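Local coordinates for conserved hypothetical protein, putative anti-sigma factor (Parabacteroides distasonis, PDB 4M0N), which probably acts as a FecR-type anti-sigma factor of a membrane-anchored signalling system, the crystallised chain being the part that holds its FecR and C-terminal FecR domains, at residues L20-V25 with V48-T53; L61-G66 with I81-Q86; T39-N44 with A68-M73; A94-K99 with G114-D119; L35-V40 with T53-D58. The protein carries 1 engineered substitution. All coordinates share one frame; numbering follows the deposited sequence. Where two conformers were deposited one is given.

Contact 1 of 5, residues L20-V25 with V48-T53; sequences LTEISV and VMRYPT
Thr21 and Tyr51 meet on the packed side of an antiparallel strand pair, where the methyl CG2 of Thr21 sits over one face of the phenol ring, 3.6 Å from its centroid and displaced toward CZ. Tyr51 CG lies between its own backbone N and carbonyl carbon (chi1 60°), and the two side chains of this CH-pi contact point the same way, side by side. Ile23 CD1 reaches the edge of the same ring at CE1, 4.0 Å away, and it also packs on the methyl CE of Met49. Val33, Val41 and Leu43 of the facing sheet continue this apolar layer.

The other side, bearing Glu22, Arg50, Ser24 and Val48, is looser and largely open to solvent. Glu22 and Arg50 run side by side, and OE1 of Glu22 accepts from NE of Arg50 at 2.8 Å, with a weak second bond from NH2. The oxygen lies close to the guanidinium plane, yet the donor stands above the carboxylate plane, the two groups being turned 79° apart. Val48 CG1 lies against OE2 of Glu22 at 3.4 Å. Between the two sides, Thr21 pairs with Tyr51 and Ile23 with Met49 through four backbone bonds.

Because NH1 of Arg50 also bridges to Glu63, Arg50 sits between two carboxylates, Glu22 on the outermost strand 21-24 and Glu63 on the next strand inward, so its charge is probably balanced from both neighbours.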
# COMPACT_ATOMS: atom_id res chain seq x y z
N LEU A 20 17.76 1.01 -17.53
CA LEU A 20 16.65 1.24 -16.56
C LEU A 20 15.35 1.56 -17.27
O LEU A 20 15.32 2.34 -18.22
CB LEU A 20 16.98 2.38 -15.60
CG LEU A 20 17.81 2.02 -14.37
CD1 LEU A 20 18.28 3.30 -13.71
CD2 LEU A 20 17.04 1.13 -13.39
N THR A 21 14.29 0.90 -16.83
CA THR A 21 12.99 1.31 -17.26
C THR A 21 12.13 1.62 -16.07
O THR A 21 12.40 1.21 -14.93
CB THR A 21 12.27 0.30 -18.16
OG1 THR A 21 11.17 0.96 -18.82
CG2 THR A 21 11.77 -0.88 -17.37
N GLU A 22 11.06 2.33 -16.37
CA GLU A 22 10.19 2.77 -15.34
C GLU A 22 8.77 2.63 -15.80
O GLU A 22 8.41 3.04 -16.93
CB GLU A 22 10.52 4.23 -15.06
CG GLU A 22 9.78 4.80 -13.90
CD GLU A 22 10.32 6.17 -13.50
OE1 GLU A 22 11.53 6.33 -13.24
OE2 GLU A 22 9.49 7.07 -13.40
N ILE A 23 7.95 2.07 -14.93
CA ILE A 23 6.54 2.02 -15.20
C ILE A 23 5.79 2.70 -14.10
O ILE A 23 6.21 2.72 -12.94
CB ILE A 23 6.04 0.58 -15.37
CG1 ILE A 23 6.31 -0.26 -14.13
CG2 ILE A 23 6.74 -0.06 -16.55
CD1 ILE A 23 5.93 -1.71 -14.32
N SER A 24 4.67 3.28 -14.49
CA SER A 24 3.81 3.94 -13.57
C SER A 24 2.40 3.49 -13.86
O SER A 24 2.09 3.03 -14.98
CB SER A 24 3.98 5.44 -13.71
OG SER A 24 3.33 5.92 -14.83
N VAL A 25 1.57 3.64 -12.85
CA VAL A 25 0.19 3.20 -12.88
C VAL A 25 -0.67 4.38 -12.53
O VAL A 25 -0.47 5.04 -11.51
CB VAL A 25 -0.05 2.07 -11.86
CG1 VAL A 25 -1.44 1.50 -12.02
CG2 VAL A 25 1.01 0.97 -12.04
N VAL A 48 4.85 3.98 -8.95
CA VAL A 48 5.98 4.01 -9.89
C VAL A 48 7.00 3.00 -9.45
O VAL A 48 7.30 2.91 -8.24
CB VAL A 48 6.70 5.35 -9.89
CG1 VAL A 48 7.72 5.39 -11.03
CG2 VAL A 48 5.71 6.49 -9.99
N MET A 49 7.54 2.25 -10.41
CA MET A 49 8.61 1.33 -10.17
C MET A 49 9.68 1.44 -11.28
O MET A 49 9.35 1.53 -12.48
CB MET A 49 8.11 -0.12 -10.00
CG MET A 49 9.23 -1.11 -9.77
SD MET A 49 8.67 -2.80 -9.44
CE MET A 49 8.06 -3.29 -11.03
N ARG A 50 10.94 1.41 -10.86
CA ARG A 50 12.11 1.52 -11.72
C ARG A 50 12.91 0.24 -11.55
O ARG A 50 13.18 -0.18 -10.41
CB ARG A 50 12.90 2.75 -11.20
CG ARG A 50 13.83 3.52 -12.09
CD ARG A 50 14.29 4.75 -11.27
NE ARG A 50 13.16 5.67 -11.08
CZ ARG A 50 12.56 6.02 -9.94
NH1 ARG A 50 12.96 5.58 -8.75
NH2 ARG A 50 11.52 6.85 -10.01
N TYR A 51 13.26 -0.40 -12.66
CA TYR A 51 13.99 -1.67 -12.63
C TYR A 51 14.83 -1.75 -13.88
O TYR A 51 14.53 -1.06 -14.87
CB TYR A 51 13.03 -2.85 -12.52
CG TYR A 51 12.03 -2.98 -13.67
CD1 TYR A 51 10.82 -2.33 -13.62
CD2 TYR A 51 12.28 -3.81 -14.76
CE1 TYR A 51 9.89 -2.43 -14.64
CE2 TYR A 51 11.34 -3.94 -15.79
CZ TYR A 51 10.14 -3.25 -15.71
OH TYR A 51 9.18 -3.33 -16.70
N PRO A 52 15.89 -2.56 -13.84
CA PRO A 52 16.79 -2.74 -14.97
C PRO A 52 16.24 -3.82 -15.92
O PRO A 52 15.60 -4.77 -15.48
CB PRO A 52 18.08 -3.18 -14.29
CG PRO A 52 17.63 -4.00 -13.14
CD PRO A 52 16.27 -3.46 -12.72
N THR A 53 16.50 -3.71 -17.21
CA THR A 53 16.05 -4.77 -18.14
C THR A 53 16.83 -6.10 -17.94
O THR A 53 16.40 -7.15 -18.40
CB THR A 53 16.05 -4.25 -19.59
OG1 THR A 53 17.31 -3.63 -19.86
CG2 THR A 53 14.91 -3.21 -19.78

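Contact 2 of 5, residues L61-G66 with I81-Q86; sequences LVEMEG and IVRTRQ
Parallel pairing within an otherwise antiparallel sheet joins 61-66 to 81-86, the strands 60-65 and 80-83 being neighbours in one of the two sheets of the FecR domain. Ile81 O takes the N-H of Val62 at 2.9 Å, almost straight; Val62 O then accepts from Arg83 N, and Arg83 O from Met64 N.

On the face bearing Leu61, Ile81 and Arg83, the leucine carries the packing. Its CG is anti to the backbone N (chi1 177°), and beyond it the methyl CD1 reaches Ile81 CG2 at 3.7 Å. The same methyl lies over the centre of the Arg83 guanidinium, 3.9 Å above the plane, while CD2 meets NH1. Glu63 lies alongside Arg83 without direct contact between the charges, since OE2 of Glu63 and NH1 of Arg83 are 5.3 Å apart. A water bridges them, donating to OE2 of Glu63 and accepting from NH1 of Arg83 at the guanidinium edge. The stronger partners lie elsewhere: OE1 of Glu63 bridges to Arg50, and NH2 of Arg83 to Asp88.

The opposite face is apolar and buried. Val62 CG2 touches Val82 CG2 at 4.1 Å, and both valines pack on Phe70 of the facing sheet.

The methyl over one face, the water and Asp88 probably restrict the turning of the guanidinium. Glu63 and Arg83 are coupled by the water rather than by direct contact, and their opposite charges would probably still attract across it.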
# COMPACT_ATOMS: atom_id res chain seq x y z
N LEU A 61 17.92 -5.39 -7.62
CA LEU A 61 17.42 -4.15 -7.03
C LEU A 61 16.35 -3.47 -7.87
O LEU A 61 16.54 -3.26 -9.06
CB LEU A 61 18.57 -3.16 -6.86
CG LEU A 61 18.20 -1.77 -6.30
CD1 LEU A 61 17.85 -1.90 -4.83
CD2 LEU A 61 19.39 -0.85 -6.51
N VAL A 62 15.23 -3.13 -7.24
CA VAL A 62 14.21 -2.28 -7.84
C VAL A 62 13.92 -1.12 -6.87
O VAL A 62 14.21 -1.20 -5.66
CB VAL A 62 12.96 -3.05 -8.27
CG1 VAL A 62 13.33 -4.24 -9.16
CG2 VAL A 62 12.12 -3.50 -7.08
N GLU A 63 13.46 -0.01 -7.44
CA GLU A 63 13.06 1.17 -6.66
C GLU A 63 11.59 1.38 -6.88
O GLU A 63 11.10 1.23 -7.99
CB GLU A 63 13.83 2.43 -7.07
CG GLU A 63 15.30 2.43 -6.67
CD GLU A 63 16.03 3.69 -7.13
OE1 GLU A 63 15.50 4.42 -7.97
OE2 GLU A 63 17.15 3.92 -6.65
N MET A 64 10.87 1.69 -5.81
CA MET A 64 9.46 1.83 -5.92
C MET A 64 8.94 2.90 -4.99
O MET A 64 9.44 3.08 -3.88
CB MET A 64 8.80 0.48 -5.62
CG MET A 64 7.32 0.46 -5.92
SD MET A 64 6.22 0.90 -4.57
CE MET A 64 6.58 -0.47 -3.45
N GLU A 65 7.94 3.64 -5.46
CA GLU A 65 7.16 4.54 -4.67
C GLU A 65 5.70 4.31 -5.01
O GLU A 65 5.31 4.32 -6.20
CB GLU A 65 7.60 5.98 -4.95
CG GLU A 65 6.87 7.03 -4.14
CD GLU A 65 5.56 7.43 -4.79
OE1 GLU A 65 5.56 7.83 -6.00
OE2 GLU A 65 4.55 7.36 -4.10
N GLY A 66 4.90 4.03 -3.98
CA GLY A 66 3.50 3.62 -4.15
C GLY A 66 3.30 2.29 -3.47
O GLY A 66 3.95 2.01 -2.46
N ILE A 81 16.05 -6.71 -3.57
CA ILE A 81 15.81 -5.54 -2.72
C ILE A 81 14.78 -4.62 -3.34
O ILE A 81 14.94 -4.14 -4.49
CB ILE A 81 17.10 -4.78 -2.43
CG1 ILE A 81 18.08 -5.66 -1.67
CG2 ILE A 81 16.76 -3.49 -1.67
CD1 ILE A 81 19.40 -4.98 -1.34
N VAL A 82 13.72 -4.36 -2.59
CA VAL A 82 12.79 -3.30 -2.98
C VAL A 82 13.22 -2.07 -2.19
O VAL A 82 13.12 -2.04 -0.96
CB VAL A 82 11.34 -3.65 -2.66
CG1 VAL A 82 10.45 -2.43 -2.98
CG2 VAL A 82 10.90 -4.90 -3.41
N ARG A 83 13.71 -1.07 -2.90
CA ARG A 83 14.20 0.16 -2.29
C ARG A 83 13.15 1.23 -2.37
O ARG A 83 12.75 1.70 -3.45
CB ARG A 83 15.48 0.63 -2.98
CG ARG A 83 16.00 1.98 -2.49
CD ARG A 83 17.49 2.09 -2.76
NE ARG A 83 18.22 1.10 -1.98
CZ ARG A 83 19.42 0.63 -2.27
NH1 ARG A 83 20.11 1.10 -3.31
NH2 ARG A 83 19.98 -0.28 -1.46
N THR A 84 12.69 1.60 -1.18
CA THR A 84 11.82 2.73 -1.01
C THR A 84 12.54 3.82 -0.24
O THR A 84 13.59 3.61 0.37
CB THR A 84 10.54 2.35 -0.27
OG1 THR A 84 10.85 2.14 1.12
CG2 THR A 84 9.89 1.14 -0.86
N ARG A 85 11.95 5.00 -0.28
CA ARG A 85 12.56 6.11 0.42
C ARG A 85 12.81 5.77 1.89
O ARG A 85 13.86 6.14 2.42
CB ARG A 85 11.70 7.36 0.30
CG ARG A 85 12.36 8.60 0.92
CD ARG A 85 11.43 9.81 0.96
NE ARG A 85 10.22 9.61 1.77
CZ ARG A 85 10.12 9.82 3.09
NH1 ARG A 85 11.15 10.23 3.81
NH2 ARG A 85 8.95 9.61 3.70
N GLN A 86 11.86 5.10 2.52
CA GLN A 86 11.87 4.85 3.96
C GLN A 86 12.72 3.64 4.36
O GLN A 86 13.18 3.56 5.50
CB GLN A 86 10.45 4.61 4.43
CG GLN A 86 9.53 5.81 4.21
CD GLN A 86 8.65 5.67 2.98
OE1 GLN A 86 9.04 5.06 1.95
NE2 GLN A 86 7.46 6.27 3.05
O HOH W 1 19.34 2.62 -5.62
O HOH W 2 9.78 5.32 -2.22

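Contact 3 of 5, residues T39-N44 with A68-M73; sequences TVVHLN and AFFNVM
Val41 and Phe70 meet with CG1 of Val41 anti to its backbone N (chi1 -173°) and CG of Phe70 anti to its carbonyl carbon (chi1 -63°). The two side chains lie side by side, pointing the same way, on the inner face of the antiparallel sheet, one half of the FecR domain's sandwich. Val41 CG1 stands over one face of the Phe70 ring, 4.1 Å from its centroid, and also touches Ala68 CB at 3.8 Å. Phe96 and Val82 meet the same phenylalanine.

Backbone bonds join Val40 to Asn71 and His42 to Phe69 in both directions; of these four, that from Val40 N to Asn71 O is the longest, at 3.2 Å. Thr39 OG1 accepts the N-H of Met73, while its stronger polar partner is Asp37 in the preceding turn.

On the opposite face, one water gives a bond to Phe69 O at 3.0 Å and lies in the His42 ring plane, 2.6 Å from ND1.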
# COMPACT_ATOMS: atom_id res chain seq x y z
N THR A 39 10.38 -12.76 -11.13
CA THR A 39 9.59 -12.17 -10.08
C THR A 39 8.36 -11.48 -10.67
O THR A 39 8.48 -10.73 -11.63
CB THR A 39 10.44 -11.17 -9.27
OG1 THR A 39 11.41 -11.90 -8.50
CG2 THR A 39 9.56 -10.28 -8.36
N VAL A 40 7.20 -11.70 -10.08
CA VAL A 40 5.97 -11.08 -10.53
C VAL A 40 5.69 -9.92 -9.58
O VAL A 40 5.76 -10.09 -8.35
CB VAL A 40 4.79 -12.05 -10.46
CG1 VAL A 40 3.48 -11.35 -10.83
CG2 VAL A 40 5.03 -13.17 -11.45
N VAL A 41 5.43 -8.77 -10.15
CA VAL A 41 5.08 -7.62 -9.37
C VAL A 41 3.71 -7.10 -9.81
O VAL A 41 3.49 -6.87 -11.02
CB VAL A 41 6.09 -6.45 -9.56
CG1 VAL A 41 5.77 -5.34 -8.58
CG2 VAL A 41 7.55 -6.95 -9.43
N HIS A 42 2.80 -6.95 -8.87
CA HIS A 42 1.51 -6.29 -9.10
C HIS A 42 1.61 -4.89 -8.53
O HIS A 42 1.98 -4.72 -7.35
CB HIS A 42 0.42 -7.00 -8.34
CG HIS A 42 0.03 -8.32 -8.90
ND1 HIS A 42 0.79 -9.46 -8.72
CD2 HIS A 42 -1.08 -8.71 -9.56
CE1 HIS A 42 0.19 -10.49 -9.29
NE2 HIS A 42 -0.96 -10.07 -9.80
N LEU A 43 1.30 -3.88 -9.36
CA LEU A 43 1.42 -2.48 -8.97
C LEU A 43 0.05 -1.87 -8.83
O LEU A 43 -0.77 -1.97 -9.74
CB LEU A 43 2.21 -1.71 -10.01
CG LEU A 43 3.67 -2.11 -10.16
CD1 LEU A 43 3.83 -3.25 -11.15
CD2 LEU A 43 4.43 -0.88 -10.62
N ASN A 44 -0.20 -1.23 -7.68
CA ASN A 44 -1.49 -0.61 -7.41
C ASN A 44 -1.51 0.79 -8.01
O ASN A 44 -0.47 1.33 -8.40
CB ASN A 44 -1.74 -0.57 -5.92
CG ASN A 44 -3.21 -0.44 -5.57
OD1 ASN A 44 -4.08 -0.43 -6.46
ND2 ASN A 44 -3.50 -0.34 -4.27
N ALA A 68 3.03 -2.02 -4.11
CA ALA A 68 3.20 -3.16 -4.99
C ALA A 68 3.28 -4.43 -4.18
O ALA A 68 3.79 -4.43 -3.06
CB ALA A 68 4.48 -3.00 -5.81
N PHE A 69 2.79 -5.50 -4.79
CA PHE A 69 2.92 -6.85 -4.23
C PHE A 69 3.95 -7.58 -5.08
O PHE A 69 3.78 -7.71 -6.31
CB PHE A 69 1.58 -7.56 -4.27
CG PHE A 69 1.64 -8.93 -3.68
CD1 PHE A 69 1.78 -9.08 -2.31
CD2 PHE A 69 1.62 -10.03 -4.48
CE1 PHE A 69 1.87 -10.35 -1.75
CE2 PHE A 69 1.70 -11.30 -3.92
CZ PHE A 69 1.84 -11.44 -2.58
N PHE A 70 4.98 -8.08 -4.42
CA PHE A 70 6.07 -8.81 -5.01
C PHE A 70 5.99 -10.31 -4.70
O PHE A 70 5.84 -10.69 -3.54
CB PHE A 70 7.38 -8.29 -4.45
CG PHE A 70 7.65 -6.87 -4.78
CD1 PHE A 70 7.09 -5.87 -4.01
CD2 PHE A 70 8.45 -6.54 -5.86
CE1 PHE A 70 7.31 -4.55 -4.34
CE2 PHE A 70 8.68 -5.23 -6.20
CZ PHE A 70 8.10 -4.23 -5.43
N ASN A 71 6.07 -11.15 -5.72
CA ASN A 71 6.25 -12.57 -5.50
C ASN A 71 7.62 -12.90 -6.06
O ASN A 71 7.78 -13.12 -7.26
CB ASN A 71 5.15 -13.37 -6.17
CG ASN A 71 5.23 -14.85 -5.85
OD1 ASN A 71 6.22 -15.33 -5.38
ND2 ASN A 71 4.16 -15.57 -6.15
N VAL A 72 8.62 -12.86 -5.17
CA VAL A 72 10.00 -12.97 -5.57
C VAL A 72 10.49 -14.39 -5.76
O VAL A 72 10.44 -15.19 -4.86
CB VAL A 72 10.94 -12.24 -4.58
CG1 VAL A 72 12.41 -12.44 -4.98
CG2 VAL A 72 10.60 -10.76 -4.55
N MET A 73 10.97 -14.66 -6.98
CA MET A 73 11.63 -15.90 -7.33
C MET A 73 12.86 -16.15 -6.47
O MET A 73 13.73 -15.30 -6.34
CB MET A 73 12.01 -15.85 -8.80
CG MET A 73 10.89 -16.24 -9.74
SD MET A 73 10.60 -18.04 -9.81
CE MET A 73 12.25 -18.66 -9.67
O HOH W 3 2.98 -10.37 -7.55

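Contact 4 of 5, residues A94-K99 with G114-D119; sequences ASFNVK and GKVEVD. Engineered in segment 94-99: Ala94 (natural residue Thr).
Ala94 and Val116 meet through apolar contacts between side chains. Methyl CB of Ala94, an engineered residue that is threonine in the natural protein, lies 3.8 Å from CG2 of Val116. That same CG2 reaches the start of the Phe96 side chain, coming to 4.0 Å from CD1 and slightly farther from CB and CG. It approaches the ring obliquely, and the two side chains cross rather than run together. Phe96 CG sits between its backbone N and carbonyl carbon (chi1 56°), while Val116 CG2 is anti to its own carbonyl carbon; from these positions the base of the ring and the one methyl come together. Within its own strand, Phe96 has Val98 CG2 at the ring edge.

Methyl-to-backbone packing comes second. Ala94 CB touches the carbonyl oxygen of Lys115 at 3.6 Å and the CA of Gly114 at 4.0 Å. Gly114 adopts a positive phi of 82°, and beyond it the strands separate.

The polar ends of Ser95 and Asn97 bind outside the two segments: Ser95 OG bonds Thr113, and Asn97 bonds Glu67 and Trp155. Val89 and Val91 pack against both Phe96 and Val116.

Ala94 and Phe96 thus pack against Val116 between strands of two different sheets, 94-100 and 116-120, as in the core of a beta sandwich near the end where the chain passes from one sheet to the other.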
# COMPACT_ATOMS: atom_id res chain seq x y z
N ALA A 94 10.37 -14.66 -1.32
CA ALA A 94 9.24 -14.37 -0.45
C ALA A 94 8.18 -13.65 -1.25
O ALA A 94 8.47 -13.14 -2.33
CB ALA A 94 9.66 -13.48 0.70
N SER A 95 6.95 -13.63 -0.77
CA SER A 95 5.94 -12.77 -1.39
C SER A 95 5.44 -11.83 -0.32
O SER A 95 5.17 -12.22 0.81
CB SER A 95 4.82 -13.52 -2.09
OG SER A 95 3.94 -14.24 -1.22
N PHE A 96 5.33 -10.58 -0.70
CA PHE A 96 5.06 -9.53 0.28
C PHE A 96 4.55 -8.28 -0.39
O PHE A 96 4.85 -8.02 -1.57
CB PHE A 96 6.32 -9.21 1.07
CG PHE A 96 7.48 -8.83 0.20
CD1 PHE A 96 8.26 -9.80 -0.41
CD2 PHE A 96 7.78 -7.50 -0.02
CE1 PHE A 96 9.31 -9.44 -1.26
CE2 PHE A 96 8.82 -7.13 -0.89
CZ PHE A 96 9.60 -8.12 -1.49
N ASN A 97 3.78 -7.52 0.39
CA ASN A 97 3.27 -6.21 -0.00
C ASN A 97 4.08 -5.09 0.60
O ASN A 97 4.43 -5.11 1.76
CB ASN A 97 1.83 -6.06 0.52
CG ASN A 97 1.04 -5.01 -0.22
OD1 ASN A 97 0.60 -5.24 -1.36
ND2 ASN A 97 0.77 -3.89 0.45
N VAL A 98 4.35 -4.07 -0.22
CA VAL A 98 5.00 -2.85 0.24
C VAL A 98 4.08 -1.71 -0.15
O VAL A 98 3.81 -1.48 -1.33
CB VAL A 98 6.36 -2.64 -0.45
CG1 VAL A 98 7.00 -1.41 0.08
CG2 VAL A 98 7.27 -3.85 -0.24
N LYS A 99 3.58 -1.04 0.87
CA LYS A 99 2.70 0.11 0.66
C LYS A 99 3.45 1.32 1.14
O LYS A 99 3.64 1.52 2.35
CB LYS A 99 1.39 -0.05 1.40
CG LYS A 99 0.43 1.07 1.07
CD LYS A 99 -0.87 0.88 1.77
CE LYS A 99 -1.79 2.04 1.41
NZ LYS A 99 -3.13 1.69 1.92
N GLY A 114 7.10 -16.64 3.00
CA GLY A 114 8.55 -16.52 3.10
C GLY A 114 8.99 -15.60 4.23
O GLY A 114 8.21 -15.29 5.14
N LYS A 115 10.23 -15.12 4.13
CA LYS A 115 10.90 -14.35 5.18
C LYS A 115 11.43 -13.09 4.54
O LYS A 115 11.97 -13.12 3.44
CB LYS A 115 12.05 -15.16 5.80
CG LYS A 115 11.54 -16.40 6.52
CD LYS A 115 12.63 -17.13 7.26
CE LYS A 115 12.09 -18.42 7.84
NZ LYS A 115 13.10 -19.08 8.68
N VAL A 116 11.20 -11.97 5.22
CA VAL A 116 11.52 -10.67 4.68
C VAL A 116 12.32 -9.86 5.71
O VAL A 116 11.98 -9.85 6.89
CB VAL A 116 10.20 -9.94 4.37
CG1 VAL A 116 10.45 -8.53 3.94
CG2 VAL A 116 9.41 -10.72 3.31
N GLU A 117 13.37 -9.18 5.26
CA GLU A 117 14.12 -8.26 6.14
C GLU A 117 13.80 -6.83 5.73
O GLU A 117 13.87 -6.50 4.56
CB GLU A 117 15.62 -8.49 6.00
CG GLU A 117 16.47 -7.62 6.91
CD GLU A 117 17.97 -7.95 6.87
OE1 GLU A 117 18.33 -9.10 7.16
OE2 GLU A 117 18.77 -7.05 6.57
N VAL A 118 13.49 -5.98 6.69
CA VAL A 118 13.22 -4.60 6.44
C VAL A 118 14.31 -3.78 7.09
O VAL A 118 14.44 -3.75 8.31
CB VAL A 118 11.85 -4.19 6.99
CG1 VAL A 118 11.58 -2.73 6.68
CG2 VAL A 118 10.75 -5.08 6.39
N ASP A 119 15.07 -3.07 6.25
CA ASP A 119 16.20 -2.33 6.71
C ASP A 119 15.87 -0.85 6.63
O ASP A 119 15.61 -0.32 5.55
CB ASP A 119 17.41 -2.60 5.83
CG ASP A 119 17.81 -4.05 5.82
OD1 ASP A 119 17.79 -4.69 6.88
OD2 ASP A 119 18.19 -4.55 4.73

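Contact 5 of 5, residues L35-V40 with T53-D58; sequences LPDGTV and TEFTSD
The Phe55 ring is met at its edge by Leu35 and Asp37: methyl CD1 of Leu35 comes to CZ at 4.2 Å, and OD1 of Asp37 to CE2 at 3.6 Å, both near the ring plane. Pro36 CD approaches CE2 obliquely, and its side chain crosses that of Phe55 at about a right angle. The Asp37 carboxylate is turned 75° from the ring. With its negative oxygen beside the electropositive ring edge, the approach is probably mildly favourable.

Asp37 is held from its own loop. Its CG lies between the backbone N and the carbonyl carbon (chi1 66°). OD1 accepts the N-H of Thr39 at 3.0 Å, from above the carboxylate plane. OD2 takes the hydroxyl of Thr39 at 2.6 Å on the syn side, 32° out of the carboxylate plane, and also forms a salt bridge to Arg60. Farther out, Pro36 CG packs on the carbonyl oxygen of Thr53 at 3.3 Å.

Val62 lies beneath both Leu35 and Phe55. The 35-38 segment is a type I beta turn, closed by Gly38 N to Leu35 O, with an Asx turn at Asp37 overlapping it: a compact hairpin tip between strands 31-34 and 40-43, against which the 53-58 loop folds at one end of the sandwich.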
# COMPACT_ATOMS: atom_id res chain seq x y z
N LEU A 35 9.36 -9.48 -13.88
CA LEU A 35 10.73 -9.00 -13.97
C LEU A 35 11.66 -10.01 -14.65
O LEU A 35 11.32 -11.18 -14.81
CB LEU A 35 11.23 -8.65 -12.57
CG LEU A 35 10.50 -7.49 -11.92
CD1 LEU A 35 11.00 -7.29 -10.50
CD2 LEU A 35 10.67 -6.21 -12.72
N PRO A 36 12.87 -9.57 -15.04
CA PRO A 36 13.81 -10.45 -15.75
C PRO A 36 14.20 -11.73 -15.02
O PRO A 36 14.62 -12.70 -15.65
CB PRO A 36 15.05 -9.56 -15.92
CG PRO A 36 14.51 -8.18 -15.90
CD PRO A 36 13.39 -8.19 -14.93
N ASP A 37 14.10 -11.72 -13.68
CA ASP A 37 14.40 -12.89 -12.88
C ASP A 37 13.17 -13.80 -12.70
O ASP A 37 13.26 -14.80 -11.99
CB ASP A 37 14.90 -12.46 -11.49
CG ASP A 37 13.82 -11.76 -10.68
OD1 ASP A 37 12.89 -11.22 -11.31
OD2 ASP A 37 13.89 -11.77 -9.42
N GLY A 38 12.02 -13.41 -13.25
CA GLY A 38 10.79 -14.19 -13.07
C GLY A 38 9.91 -13.73 -11.91
O GLY A 38 8.83 -14.28 -11.70
N THR A 39 10.38 -12.76 -11.13
CA THR A 39 9.59 -12.17 -10.08
C THR A 39 8.36 -11.48 -10.67
O THR A 39 8.48 -10.73 -11.63
CB THR A 39 10.44 -11.17 -9.27
OG1 THR A 39 11.41 -11.90 -8.50
CG2 THR A 39 9.56 -10.28 -8.36
N VAL A 40 7.20 -11.70 -10.08
CA VAL A 40 5.97 -11.08 -10.53
C VAL A 40 5.69 -9.92 -9.58
O VAL A 40 5.76 -10.09 -8.35
CB VAL A 40 4.79 -12.05 -10.46
CG1 VAL A 40 3.48 -11.35 -10.83
CG2 VAL A 40 5.03 -13.17 -11.45
N THR A 53 16.50 -3.71 -17.21
CA THR A 53 16.05 -4.77 -18.14
C THR A 53 16.83 -6.10 -17.94
O THR A 53 16.40 -7.15 -18.40
CB THR A 53 16.05 -4.25 -19.59
OG1 THR A 53 17.31 -3.63 -19.86
CG2 THR A 53 14.91 -3.21 -19.78
N GLU A 54 17.96 -6.03 -17.23
CA GLU A 54 18.70 -7.21 -16.80
C GLU A 54 19.28 -6.95 -15.41
O GLU A 54 19.76 -5.84 -15.16
CB GLU A 54 19.84 -7.47 -17.80
CG GLU A 54 20.70 -8.69 -17.55
CD GLU A 54 21.51 -9.09 -18.78
OE1 GLU A 54 21.29 -8.49 -19.86
OE2 GLU A 54 22.36 -10.00 -18.69
N PHE A 55 19.23 -7.93 -14.51
CA PHE A 55 19.82 -7.81 -13.18
C PHE A 55 21.29 -8.26 -13.33
O PHE A 55 21.58 -9.46 -13.30
CB PHE A 55 19.10 -8.69 -12.15
CG PHE A 55 17.73 -8.19 -11.76
CD1 PHE A 55 17.57 -6.92 -11.22
CD2 PHE A 55 16.61 -9.02 -11.87
CE1 PHE A 55 16.31 -6.48 -10.81
CE2 PHE A 55 15.35 -8.57 -11.48
CZ PHE A 55 15.21 -7.31 -10.96
N THR A 56 22.19 -7.31 -13.51
CA THR A 56 23.60 -7.64 -13.77
C THR A 56 24.47 -7.62 -12.51
O THR A 56 25.61 -8.11 -12.53
CB THR A 56 24.22 -6.69 -14.82
OG1 THR A 56 24.09 -5.33 -14.38
CG2 THR A 56 23.53 -6.86 -16.17
N SER A 57 23.96 -7.06 -11.41
CA SER A 57 24.77 -6.94 -10.20
C SER A 57 24.61 -8.18 -9.32
O SER A 57 23.96 -9.14 -9.73
CB SER A 57 24.39 -5.67 -9.44
OG SER A 57 23.06 -5.76 -8.97
N ASP A 58 25.21 -8.16 -8.12
CA ASP A 58 25.05 -9.25 -7.15
C ASP A 58 23.73 -9.15 -6.35
O ASP A 58 23.45 -9.99 -5.49
CB ASP A 58 26.22 -9.27 -6.16
CG ASP A 58 26.34 -7.98 -5.35
OD1 ASP A 58 26.30 -6.89 -5.96
OD2 ASP A 58 26.46 -8.06 -4.11

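Overall arrangement
All five contacts lie in the beta sandwich of the FecR domain. Contacts 1 and 2 are consecutive in one sheet, linked by a probable hydrogen bond from Val48 N to Glu65 O (2.8 Å). Contact 3 belongs to the other sheet and faces them, with Met49 on Leu43 and Val82 CG2 at 3.5 Å from Phe70 CZ. Contact 4 starts beside contact 3, through a probable hydrogen bond from Phe70 N to Phe96 O, and crosses to the first sheet. Contact 5 covers one end, where Leu35 packs on Tyr51, Val41 and Val62. A magnesium ion lies about 5 Å from the Val48 side chain of contact 1, which is also about 7 Å from Gly46, a magnesium-binding residue of this protein.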